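PDB 2F3O: pyruvate formate-lyase 2 from Archaeoglobus fulgidus, which is a glycyl radical enzyme of unconfirmed substrate, probably a lyase, related to pyruvate formate-lyase and glycerol dehydratase. Local coordinates for residues I540-I545 with A627-M632; V144-E149 with A441-V446. All coordinates share one frame; numbering follows the deposited sequence.

Contact 1. Residues I540-I545 with A627-M632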
# COMPACT_ATOMS: atom_id res chain seq x y z
N ILE A 540 -0.30 3.91 28.22
CA ILE A 540 -0.54 5.04 29.12
C ILE A 540 -1.40 4.65 30.32
O ILE A 540 -2.27 3.80 30.19
CB ILE A 540 -1.08 6.31 28.41
CG1 ILE A 540 -2.40 6.02 27.72
CG2 ILE A 540 -0.07 6.84 27.41
CD1 ILE A 540 -2.91 7.18 26.93
N GLN A 541 -1.12 5.24 31.48
CA GLN A 541 -1.64 4.74 32.78
C GLN A 541 -2.58 5.66 33.52
O GLN A 541 -2.35 6.85 33.61
CB GLN A 541 -0.51 4.45 33.75
CG GLN A 541 0.16 3.13 33.55
CD GLN A 541 0.73 2.94 32.15
OE1 GLN A 541 0.12 2.26 31.33
NE2 GLN A 541 1.86 3.56 31.87
N ALA A 542 -3.64 5.07 34.07
CA ALA A 542 -4.57 5.82 34.91
C ALA A 542 -4.13 5.80 36.37
O ALA A 542 -3.93 4.74 36.96
CB ALA A 542 -5.95 5.25 34.78
N VAL A 543 -3.95 6.97 36.95
CA VAL A 543 -3.80 7.02 38.38
C VAL A 543 -4.92 7.81 39.06
O VAL A 543 -5.34 8.89 38.59
CB VAL A 543 -2.34 7.38 38.83
CG1 VAL A 543 -1.44 7.67 37.65
CG2 VAL A 543 -2.33 8.50 39.84
N GLY A 544 -5.46 7.22 40.13
CA GLY A 544 -6.51 7.84 40.94
C GLY A 544 -7.89 7.34 40.58
O GLY A 544 -8.88 8.08 40.65
N ILE A 545 -7.98 6.07 40.18
CA ILE A 545 -9.25 5.58 39.67
C ILE A 545 -10.21 5.34 40.79
O ILE A 545 -11.42 5.47 40.60
CB ILE A 545 -9.11 4.34 38.76
CG1 ILE A 545 -8.45 3.16 39.48
CG2 ILE A 545 -8.30 4.69 37.57
CD1 ILE A 545 -8.81 1.83 38.85
N ALA A 627 -4.08 0.86 27.23
CA ALA A 627 -4.46 1.36 28.58
C ALA A 627 -3.87 0.55 29.71
O ALA A 627 -4.01 -0.69 29.75
CB ALA A 627 -5.98 1.42 28.73
N GLY A 628 -3.20 1.23 30.65
CA GLY A 628 -2.69 0.57 31.86
C GLY A 628 -3.19 1.21 33.15
O GLY A 628 -3.70 2.33 33.13
N CYS A 629 -3.05 0.51 34.27
CA CYS A 629 -3.36 1.11 35.56
C CYS A 629 -2.35 0.81 36.66
O CYS A 629 -2.55 -0.11 37.45
CB CYS A 629 -4.74 0.70 36.05
SG CYS A 629 -5.35 1.82 37.30
N TYR A 630 -1.29 1.60 36.72
CA TYR A 630 -0.30 1.40 37.76
C TYR A 630 0.32 2.75 38.04
O TYR A 630 0.40 3.57 37.14
CB TYR A 630 0.73 0.32 37.37
CG TYR A 630 1.64 0.63 36.22
CD1 TYR A 630 2.82 1.33 36.40
CD2 TYR A 630 1.32 0.17 34.95
CE1 TYR A 630 3.64 1.61 35.34
CE2 TYR A 630 2.15 0.42 33.89
CZ TYR A 630 3.29 1.16 34.08
OH TYR A 630 4.10 1.41 33.01
N PRO A 631 0.75 2.98 39.29
CA PRO A 631 1.10 4.34 39.64
C PRO A 631 2.55 4.79 39.60
O PRO A 631 2.76 6.00 39.52
CB PRO A 631 0.65 4.41 41.10
CG PRO A 631 0.86 3.04 41.60
CD PRO A 631 0.82 2.09 40.46
N MET A 632 3.52 3.88 39.64
CA MET A 632 4.88 4.17 40.18
C MET A 632 4.70 4.82 41.54
O MET A 632 3.97 4.29 42.37
CB MET A 632 5.75 5.03 39.25
CG MET A 632 6.03 4.40 37.88
SD MET A 632 6.52 2.67 37.91
CE MET A 632 8.10 2.75 38.76
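I540, Q541 and A542 run beside A627 and G628 as a parallel strand pair. Backbone bonds straddle Q541: G628 N donates to I540 O at 2.8 Å, and A542 N donates to G628 O at 2.9 Å. Between them the CA of Q541 lies 3.2 Å from that same G628 O in a C-H...O contact, so one carbonyl meets both a donor and a CA-H.

A stack of two flat groups joins the side chains: the amide of Q541 lies on the ring of Y630, with the two planes only 8° apart. CG sits over the ring face, 3.6 Å from its centroid, as a CH-pi contact, and CD continues over CE2. The bend at chi2 (57°) swings CD over the ring. Glutamine suits this place because it offers methylene for the ring and an amide for polar neighbours: NE2 donates to D440 OD1, while OE1 has a weak bond from N687 ND2. Y630 OH in turn bonds S439 O. G628, having no side chain, leaves its side of the strand to the amide, whose OE1 lies 3.3 Å from G628 CA.

Apolar contacts gather round C629. With SG anti to the backbone N (chi1 -161°), the sulfur comes within 3.8 Å of I545 CD1 and 4.3 Å of A542 CB. Small A542 and branched I545 fit this buried spot, where helix 597-615 also packs against both.

Adjacent parallel strands connected through helices are a feature of the ten-stranded alpha/beta barrel of glycyl radical enzymes; here, in the loop after strand 624-628, P631 touches A751, next to G752, the predicted radical glycine.

Contact 2. Residues V144-E149 with A441-V446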
# COMPACT_ATOMS: atom_id res chain seq x y z
N VAL A 144 -1.30 17.25 36.14
CA VAL A 144 -2.26 16.52 35.29
C VAL A 144 -1.72 15.18 34.70
O VAL A 144 -2.39 14.15 34.74
CB VAL A 144 -3.00 17.48 34.29
CG1 VAL A 144 -2.02 18.35 33.56
CG2 VAL A 144 -3.91 16.73 33.34
N PHE A 145 -0.50 15.20 34.19
CA PHE A 145 0.11 13.96 33.69
C PHE A 145 1.62 14.05 33.72
O PHE A 145 2.18 15.16 33.72
CB PHE A 145 -0.36 13.62 32.25
CG PHE A 145 -0.39 14.80 31.30
CD1 PHE A 145 0.78 15.29 30.73
CD2 PHE A 145 -1.59 15.40 30.96
CE1 PHE A 145 0.75 16.38 29.87
CE2 PHE A 145 -1.62 16.48 30.07
CZ PHE A 145 -0.45 16.95 29.53
N VAL A 146 2.30 12.92 33.70
CA VAL A 146 3.70 12.97 33.27
C VAL A 146 3.95 12.16 32.00
O VAL A 146 3.36 11.10 31.80
CB VAL A 146 4.73 12.72 34.45
CG1 VAL A 146 4.08 12.00 35.61
CG2 VAL A 146 5.99 12.02 33.98
N LEU A 147 4.78 12.72 31.12
CA LEU A 147 5.15 12.11 29.85
C LEU A 147 6.62 11.68 29.91
O LEU A 147 7.51 12.52 29.95
CB LEU A 147 5.01 13.16 28.75
CG LEU A 147 3.76 13.31 27.87
CD1 LEU A 147 2.53 12.73 28.48
CD2 LEU A 147 3.58 14.79 27.52
N THR A 148 6.88 10.38 29.90
CA THR A 148 8.23 9.92 30.14
C THR A 148 9.08 9.80 28.90
O THR A 148 10.27 9.58 29.01
CB THR A 148 8.26 8.54 30.72
OG1 THR A 148 7.95 7.63 29.67
CG2 THR A 148 7.25 8.42 31.82
N GLU A 149 8.49 9.93 27.72
CA GLU A 149 9.27 9.72 26.48
C GLU A 149 10.23 10.85 26.16
O GLU A 149 10.93 10.79 25.17
CB GLU A 149 8.37 9.43 25.30
CG GLU A 149 7.65 8.11 25.41
CD GLU A 149 6.52 7.99 24.42
OE1 GLU A 149 6.26 6.87 23.94
OE2 GLU A 149 5.88 9.01 24.12
N ALA A 441 4.66 5.13 28.87
CA ALA A 441 4.89 6.31 28.06
C ALA A 441 4.28 7.54 28.71
O ALA A 441 4.82 8.65 28.56
CB ALA A 441 4.34 6.12 26.69
N ALA A 442 3.18 7.33 29.41
CA ALA A 442 2.60 8.36 30.28
C ALA A 442 1.89 7.78 31.47
O ALA A 442 1.53 6.60 31.50
CB ALA A 442 1.65 9.26 29.51
N LEU A 443 1.70 8.64 32.46
CA LEU A 443 0.88 8.38 33.64
C LEU A 443 -0.11 9.53 33.78
O LEU A 443 0.28 10.69 33.71
CB LEU A 443 1.77 8.27 34.89
CG LEU A 443 2.78 7.09 34.86
CD1 LEU A 443 4.22 7.58 34.93
CD2 LEU A 443 2.47 6.06 35.94
N ILE A 444 -1.39 9.24 33.93
CA ILE A 444 -2.40 10.29 33.92
C ILE A 444 -3.17 10.40 35.24
O ILE A 444 -3.70 9.41 35.75
CB ILE A 444 -3.41 10.06 32.80
CG1 ILE A 444 -2.72 10.24 31.45
CG2 ILE A 444 -4.60 11.00 32.92
CD1 ILE A 444 -3.50 9.64 30.33
N ASN A 445 -3.21 11.61 35.78
CA ASN A 445 -3.98 11.91 36.98
C ASN A 445 -5.43 12.05 36.62
O ASN A 445 -5.86 13.13 36.23
CB ASN A 445 -3.50 13.23 37.58
CG ASN A 445 -4.12 13.53 38.91
OD1 ASN A 445 -4.86 12.71 39.47
ND2 ASN A 445 -3.84 14.73 39.43
N VAL A 446 -6.21 10.98 36.78
CA VAL A 446 -7.62 11.04 36.41
C VAL A 446 -8.45 11.74 37.49
O VAL A 446 -9.59 12.13 37.24
CB VAL A 446 -8.20 9.66 36.07
CG1 VAL A 446 -7.17 8.85 35.34
CG2 VAL A 446 -8.67 8.92 37.31
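F145, V146 and L147 pair with I444, L443 and A442 as an antiparallel ribbon, the strand axes 172° apart; strand 145-147 is an outermost strand, within this chain, of a mixed four-stranded sheet in the barrel core. V146 and L443 are the hydrogen-bonded pair, V146 N to L443 O and L443 N to V146 O, each 3.0 Å. Further out, T148 N reaches A441 O at 3.0 Å, approaching from above the carbonyl plane, 41° out of it.

The side chains divide between two faces. F145, L147, A442 and I444 share one, towards helices 133-140 and 477-508; small A442 gives L147 room, with L147 CD1 3.7 Å from A442 CB. V146 and L443 occupy the other face, where a methyl of V146, CG1, approaches CB of L443.

E149 reaches back past the strand end to A441. Its CB makes no close contact with segment 441-446, but CG, set anti to the carbonyl carbon, comes 4.1 Å from A441 CB. The extended chain (chi2 166°) carries CD to 3.7 Å from A441 CB; OE1, one bond further, is 3.4 Å from that methyl. At the tip the carboxylate is held by two hydroxyls, OE1 by S438 OG and OE2 by S498 OG. Glutamate is long enough to reach from the strand end to these serines, and the single methyl of A441 fits against its chain.

At the other end N445 N donates to V144 O. The side-chain ND2 of N445 bonds S143 O, OD1 weakly caps A447 N and K448 N as the next helix begins, and its CB rests 3.2 Å from V144 O.

Overall arrangement
Contacts 1 and 2 are neighbouring seams of one sheet, their centres 9 Å apart; strands 435-445 and 535-543, which carry segments 441-446 and 540-545, are neighbours between them. I444 probably bonds through both its backbone N and its backbone O: I444 N lies 2.6 Å from Q541 O, and I444 O lies 2.7 Å from V543 N. On the face carrying Q541 and L443, the two contacts also pack together, with L443 CD2 3.4 Å from Y630 O. Both approach small molecules probably left from crystallisation: the Y630 side chain is about 3 Å from a glycerol, and that of T148 about 4 Å from a triethylene glycol, which may mark a pocket; contact 1 also borders the predicted radical loop.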